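Local atomic coordinates of SeviL (Septifer virgatus, PDB entry 6LF2), a protein that binds the glycans of GM1b and asialo-GM1 as an R-type lectin of beta-trefoil fold. Residues K63-N68 with G112-N117; Q48-P53 with T81-L86. All blocks are in the same frame, centred on the assembly; numbering follows the deposited sequence.

Overall arrangement
Interactions 1 and 2 lie side by side in one beta-trefoil domain, their centres about 14 Å apart, and along the chain their segments alternate. Strands 45-50 and 63-67 belong to the same antiparallel sheet, while segment 81-86 is tied directly to 63-67: Q66 NE2 lies 2.8 Å from T81 OG1, and L65 O lies 3.0 Å from W84 NE1, both probable hydrogen bonds. Interaction 1 is the one nearer the middle of the chain. Its L114 side chain is about 10 Å from a bound galactose and about 11 Å from the N-acetylgalactosamine; the contact lies near the glycan site, and none of its residues is among those lining the pocket.

Interaction 1. Residues K63-N68 with G112-N117; sequences KFLQYN and GDLVAN
Y67 lays one face of its ring against the methyl of A116, and this is where the two strands pack closely. A116 CB sits 3.5 Å from the ring centroid and only 5° off the ring normal, a well-centred CH-pi contact in which all six ring carbons are almost equally near; the shortest approach is 3.6 Å, from Y67 CZ to A116 CB. The tyrosine CB points toward 113-117, and CG anti to the backbone N (chi1 -175°) places the ring flat against the methyl. Its placement is shared with H103, whose ring meets that of Y67, and with A105, which touches both Y67 and A116.

Two residues back on each strand the fit is slacker. L65 and L114 both send their CB toward the opposite strand but meet only at their methyls, L65 CD1 to L114 CD1 at 4.4 Å. Both leucines are buried: L32 packs against the two of them, L107 against L65 and I34 against L114. The solvent side lies at the other end of 112-117, where G112 and D113 are exposed and take no part in the contact.

The touching parts of the strands run 43° apart, and the closest CA pair, Y67 and A116, is still 7.4 Å apart, so side chains alone bridge the gap between separate sheets. Such convergence of apolar residues from sequence-distant strands on a shared interior is characteristic of the beta-trefoil of R-type lectins.

Interaction 2. Residues Q48-P53 with T81-L86; sequences QKSDTP and TTLWSL
L83 faces the chain end of strand 45-50 with its two methyls divided between two residues: CD2 goes to S50 and CD1 to T52. The side of the leucine that meets S50 is the tighter one. L83 CD2 lies 3.5 Å from S50 CB, closer than carbons usually pack, and is as near to S50 OG. On the other branch, L83 CD1 stands 3.9 Å from T52 OG1, with T52 CB slightly farther off, and the threonine and leucine side chains cross at about a right angle. The leucine CG is placed anti to the carbonyl carbon (chi1 -61°), and from there the fork opens onto both neighbours.

What L83 packs against is a small ST turn. S50 OG accepts the backbone N-H of T52 at 3.0 Å, with an angle of 153° at the hydrogen; this closes the turn just as the chain leaves the strand, and S50 and T52 meet the same leucine. S50 is buried, and its hydroxyl, which accepts from T52 N, is also hydrogen-bonded to Y55 O. In the beta-trefoil this is where the turn joining strands 45-50 and 56-60 meets the chain entering strand 84-88; T57 and K101 also touch L83, and a backbone hydrogen bond links L83 to K101.

Away from L83, the ammonium of K49 curls back over the turn. K49 NZ donates to S50 O at 2.7 Å, lying 28° out of the carbonyl plane, and more weakly to T52 O. The same lysine makes a cation-pi contact with Y56. D51, exposed at the bend, receives a weak hydrogen bond on OD1 from T52 OG1, while its OD2 is held by the backbone N of S5.

Interaction 1. Residues K63-N68 with G112-N117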
loop_
_atom_site.group_PDB
_atom_site.type_symbol
_atom_site.label_atom_id
_atom_site.label_comp_id
_atom_site.label_asym_id
_atom_site.label_seq_id
_atom_site.Cartn_x
_atom_site.Cartn_y
_atom_site.Cartn_z
ATOM N N LYS B 63 -14.889 7.730 14.157
ATOM C CA LYS B 63 -15.116 6.470 14.851
ATOM C C LYS B 63 -13.809 5.687 14.945
ATOM O O LYS B 63 -12.786 6.062 14.368
ATOM C CB LYS B 63 -16.186 5.624 14.148
ATOM C CG LYS B 63 -17.504 6.335 13.863
ATOM C CD LYS B 63 -18.494 5.357 13.254
ATOM C CE LYS B 63 -19.702 6.046 12.643
ATOM N NZ LYS B 63 -20.587 6.681 13.660
ATOM N N PHE B 64 -13.861 4.567 15.667
ATOM C CA PHE B 64 -12.669 3.792 15.980
ATOM C C PHE B 64 -12.898 2.322 15.674
ATOM O O PHE B 64 -13.952 1.775 15.988
ATOM C CB PHE B 64 -12.283 3.954 17.445
ATOM C CG PHE B 64 -12.111 5.382 17.866
ATOM C CD1 PHE B 64 -10.871 5.996 17.794
ATOM C CD2 PHE B 64 -13.194 6.110 18.344
ATOM C CE1 PHE B 64 -10.712 7.320 18.184
ATOM C CE2 PHE B 64 -13.044 7.427 18.734
ATOM C CZ PHE B 64 -11.804 8.035 18.652
ATOM N N LEU B 65 -11.896 1.682 15.070
ATOM C CA LEU B 65 -11.980 0.250 14.806
ATOM C C LEU B 65 -11.973 -0.552 16.106
ATOM O O LEU B 65 -11.085 -0.395 16.950
ATOM C CB LEU B 65 -10.817 -0.191 13.923
ATOM C CG LEU B 65 -10.946 -1.604 13.342
ATOM C CD1 LEU B 65 -12.058 -1.673 12.346
ATOM C CD2 LEU B 65 -9.628 -2.054 12.696
ATOM N N GLN B 66 -12.945 -1.438 16.246
ATOM C CA GLN B 66 -13.214 -2.121 17.499
ATOM C C GLN B 66 -13.439 -3.601 17.242
ATOM O O GLN B 66 -14.000 -3.985 16.217
ATOM C CB GLN B 66 -14.457 -1.527 18.179
ATOM C CG GLN B 66 -14.837 -2.158 19.512
ATOM C CD GLN B 66 -16.145 -1.604 20.044
ATOM O OE1 GLN B 66 -17.077 -1.335 19.275
ATOM N NE2 GLN B 66 -16.221 -1.414 21.360
ATOM N N TYR B 67 -13.015 -4.436 18.190
ATOM C CA TYR B 67 -13.450 -5.827 18.226
ATOM C C TYR B 67 -14.143 -6.073 19.555
ATOM O O TYR B 67 -13.564 -5.801 20.608
ATOM C CB TYR B 67 -12.276 -6.788 18.055
ATOM C CG TYR B 67 -12.717 -8.227 17.966
ATOM C CD1 TYR B 67 -13.654 -8.614 17.029
ATOM C CD2 TYR B 67 -12.195 -9.193 18.815
ATOM C CE1 TYR B 67 -14.067 -9.918 16.928
ATOM C CE2 TYR B 67 -12.600 -10.506 18.723
ATOM C CZ TYR B 67 -13.534 -10.860 17.779
ATOM O OH TYR B 67 -13.940 -12.166 17.679
ATOM N N ASN B 68 -15.378 -6.572 19.508
ATOM C CA ASN B 68 -16.190 -6.707 20.714
ATOM C C ASN B 68 -16.295 -8.147 21.201
ATOM O O ASN B 68 -17.158 -8.445 22.033
ATOM C CB ASN B 68 -17.590 -6.128 20.487
ATOM C CG ASN B 68 -18.380 -6.886 19.441
ATOM O OD1 ASN B 68 -18.017 -7.991 19.039
ATOM N ND2 ASN B 68 -19.481 -6.288 18.991
ATOM N N GLY B 112 -15.205 -10.417 1.946
ATOM C CA GLY B 112 -15.102 -8.977 2.065
ATOM C C GLY B 112 -15.200 -8.425 3.467
ATOM O O GLY B 112 -15.142 -7.204 3.644
ATOM N N ASP B 113 -15.333 -9.279 4.481
ATOM C CA ASP B 113 -15.543 -8.843 5.856
ATOM C C ASP B 113 -14.232 -8.809 6.631
ATOM O O ASP B 113 -13.365 -9.667 6.443
ATOM C CB ASP B 113 -16.530 -9.773 6.570
ATOM C CG ASP B 113 -17.935 -9.672 6.008
ATOM O OD1 ASP B 113 -18.366 -8.547 5.687
ATOM O OD2 ASP B 113 -18.612 -10.717 5.887
ATOM N N LEU B 114 -14.097 -7.817 7.511
ATOM C CA LEU B 114 -13.064 -7.846 8.536
ATOM C C LEU B 114 -13.534 -8.695 9.710
ATOM O O LEU B 114 -14.690 -8.603 10.140
ATOM C CB LEU B 114 -12.726 -6.438 9.023
ATOM C CG LEU B 114 -12.133 -5.462 8.005
ATOM C CD1 LEU B 114 -11.788 -4.145 8.693
ATOM C CD2 LEU B 114 -10.904 -6.070 7.358
ATOM N N VAL B 115 -12.639 -9.550 10.206
ATOM C CA VAL B 115 -12.903 -10.431 11.333
ATOM C C VAL B 115 -11.673 -10.427 12.237
ATOM O O VAL B 115 -10.682 -9.741 11.970
ATOM C CB VAL B 115 -13.252 -11.867 10.886
ATOM C CG1 VAL B 115 -14.451 -11.877 9.965
ATOM C CG2 VAL B 115 -12.055 -12.523 10.210
ATOM N N ALA B 116 -11.740 -11.193 13.326
ATOM C CA ALA B 116 -10.607 -11.313 14.231
ATOM C C ALA B 116 -10.449 -12.772 14.631
ATOM O O ALA B 116 -11.443 -13.473 14.828
ATOM C CB ALA B 116 -10.774 -10.429 15.478
ATOM N N ASN B 117 -9.198 -13.227 14.738
ATOM C CA ASN B 117 -8.911 -14.629 15.014
ATOM C C ASN B 117 -7.814 -14.738 16.065
ATOM O O ASN B 117 -6.824 -14.001 16.027
ATOM C CB ASN B 117 -8.496 -15.365 13.735
ATOM C CG ASN B 117 -8.264 -16.848 13.958
ATOM O OD1 ASN B 117 -8.481 -17.374 15.052
ATOM N ND2 ASN B 117 -7.826 -17.536 12.908
#

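Interaction 2. Residues Q48-P53 with T81-L86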
loop_
_atom_site.group_PDB
_atom_site.type_symbol
_atom_site.label_atom_id
_atom_site.label_comp_id
_atom_site.label_asym_id
_atom_site.label_seq_id
_atom_site.Cartn_x
_atom_site.Cartn_y
_atom_site.Cartn_z
ATOM N N GLN B 48 -3.404 6.311 15.259
ATOM C CA GLN B 48 -3.364 7.157 16.451
ATOM C C GLN B 48 -2.639 6.456 17.596
ATOM O O GLN B 48 -2.891 5.280 17.863
ATOM C CB GLN B 48 -4.785 7.541 16.890
ATOM C CG GLN B 48 -5.650 8.079 15.745
ATOM C CD GLN B 48 -7.113 8.256 16.118
ATOM O OE1 GLN B 48 -7.649 7.528 16.953
ATOM N NE2 GLN B 48 -7.769 9.224 15.490
ATOM N N LYS B 49 -1.740 7.177 18.261
ATOM C CA LYS B 49 -1.126 6.686 19.492
ATOM C C LYS B 49 -2.137 6.818 20.624
ATOM O O LYS B 49 -2.588 7.926 20.923
ATOM C CB LYS B 49 0.143 7.482 19.799
ATOM C CG LYS B 49 0.777 7.233 21.170
ATOM C CD LYS B 49 1.775 6.096 21.129
ATOM C CE LYS B 49 1.152 4.779 21.564
ATOM N NZ LYS B 49 0.534 4.857 22.936
ATOM N N SER B 50 -2.515 5.698 21.235
ATOM C CA SER B 50 -3.474 5.788 22.331
ATOM C C SER B 50 -2.809 6.292 23.613
ATOM O O SER B 50 -1.583 6.396 23.727
ATOM C CB SER B 50 -4.117 4.437 22.603
ATOM O OG SER B 50 -3.275 3.628 23.418
ATOM N N ASP B 51 -3.646 6.583 24.605
ATOM C CA ASP B 51 -3.125 6.992 25.903
ATOM C C ASP B 51 -2.591 5.820 26.719
ATOM O O ASP B 51 -2.080 6.033 27.824
ATOM C CB ASP B 51 -4.197 7.756 26.690
ATOM C CG ASP B 51 -5.477 6.960 26.903
ATOM O OD1 ASP B 51 -5.528 5.753 26.590
ATOM O OD2 ASP B 51 -6.453 7.571 27.395
ATOM N N THR B 52 -2.674 4.600 26.196
ATOM C CA THR B 52 -2.166 3.418 26.879
ATOM C C THR B 52 -0.866 2.988 26.224
ATOM O O THR B 52 -0.860 2.727 25.009
ATOM C CB THR B 52 -3.190 2.291 26.816
ATOM O OG1 THR B 52 -4.413 2.736 27.420
ATOM C CG2 THR B 52 -2.680 1.042 27.535
ATOM N N PRO B 53 0.239 2.910 26.966
ATOM C CA PRO B 53 1.542 2.630 26.344
ATOM C C PRO B 53 1.532 1.367 25.493
ATOM O O PRO B 53 0.990 0.329 25.884
ATOM C CB PRO B 53 2.476 2.492 27.549
ATOM C CG PRO B 53 1.839 3.332 28.614
ATOM C CD PRO B 53 0.356 3.188 28.409
ATOM N N THR B 81 -11.652 -1.774 24.012
ATOM C CA THR B 81 -11.732 -2.692 22.883
ATOM C C THR B 81 -11.369 -2.055 21.548
ATOM O O THR B 81 -11.427 -2.740 20.515
ATOM C CB THR B 81 -13.141 -3.262 22.781
ATOM O OG1 THR B 81 -14.079 -2.188 22.917
ATOM C CG2 THR B 81 -13.377 -4.298 23.876
ATOM N N THR B 82 -11.021 -0.770 21.536
ATOM C CA THR B 82 -10.494 -0.124 20.343
ATOM C C THR B 82 -8.972 -0.040 20.367
ATOM O O THR B 82 -8.374 0.582 19.478
ATOM C CB THR B 82 -11.089 1.283 20.175
ATOM O OG1 THR B 82 -10.658 2.138 21.241
ATOM C CG2 THR B 82 -12.603 1.239 20.115
ATOM N N LEU B 83 -8.326 -0.662 21.350
ATOM C CA LEU B 83 -6.872 -0.667 21.432
ATOM C C LEU B 83 -6.310 -1.865 20.680
ATOM O O LEU B 83 -6.788 -2.991 20.846
ATOM C CB LEU B 83 -6.390 -0.698 22.885
ATOM C CG LEU B 83 -6.802 0.486 23.751
ATOM C CD1 LEU B 83 -6.336 0.262 25.182
ATOM C CD2 LEU B 83 -6.216 1.761 23.210
ATOM N N TRP B 84 -5.286 -1.608 19.861
ATOM C CA TRP B 84 -4.604 -2.624 19.070
ATOM C C TRP B 84 -3.114 -2.439 19.265
ATOM O O TRP B 84 -2.633 -1.306 19.338
ATOM C CB TRP B 84 -4.936 -2.498 17.571
ATOM C CG TRP B 84 -6.381 -2.516 17.260
ATOM C CD1 TRP B 84 -7.251 -1.465 17.337
ATOM C CD2 TRP B 84 -7.148 -3.639 16.832
ATOM N NE1 TRP B 84 -8.508 -1.870 16.985
ATOM C CE2 TRP B 84 -8.476 -3.199 16.666
ATOM C CE3 TRP B 84 -6.843 -4.981 16.574
ATOM C CZ2 TRP B 84 -9.496 -4.048 16.252
ATOM C CZ3 TRP B 84 -7.852 -5.815 16.155
ATOM C CH2 TRP B 84 -9.165 -5.349 15.999
ATOM N N SER B 85 -2.379 -3.542 19.346
ATOM C CA SER B 85 -0.930 -3.473 19.310
ATOM C C SER B 85 -0.430 -3.981 17.966
ATOM O O SER B 85 -1.101 -4.763 17.284
ATOM C CB SER B 85 -0.291 -4.278 20.449
ATOM O OG SER B 85 -0.725 -5.623 20.427
ATOM N N LEU B 86 0.741 -3.488 17.580
ATOM C CA LEU B 86 1.393 -3.932 16.358
ATOM C C LEU B 86 2.383 -5.038 16.706
ATOM O O LEU B 86 3.307 -4.834 17.499
ATOM C CB LEU B 86 2.084 -2.764 15.655
ATOM C CG LEU B 86 1.216 -1.948 14.689
ATOM C CD1 LEU B 86 0.021 -1.297 15.382
ATOM C CD2 LEU B 86 2.066 -0.892 14.005
#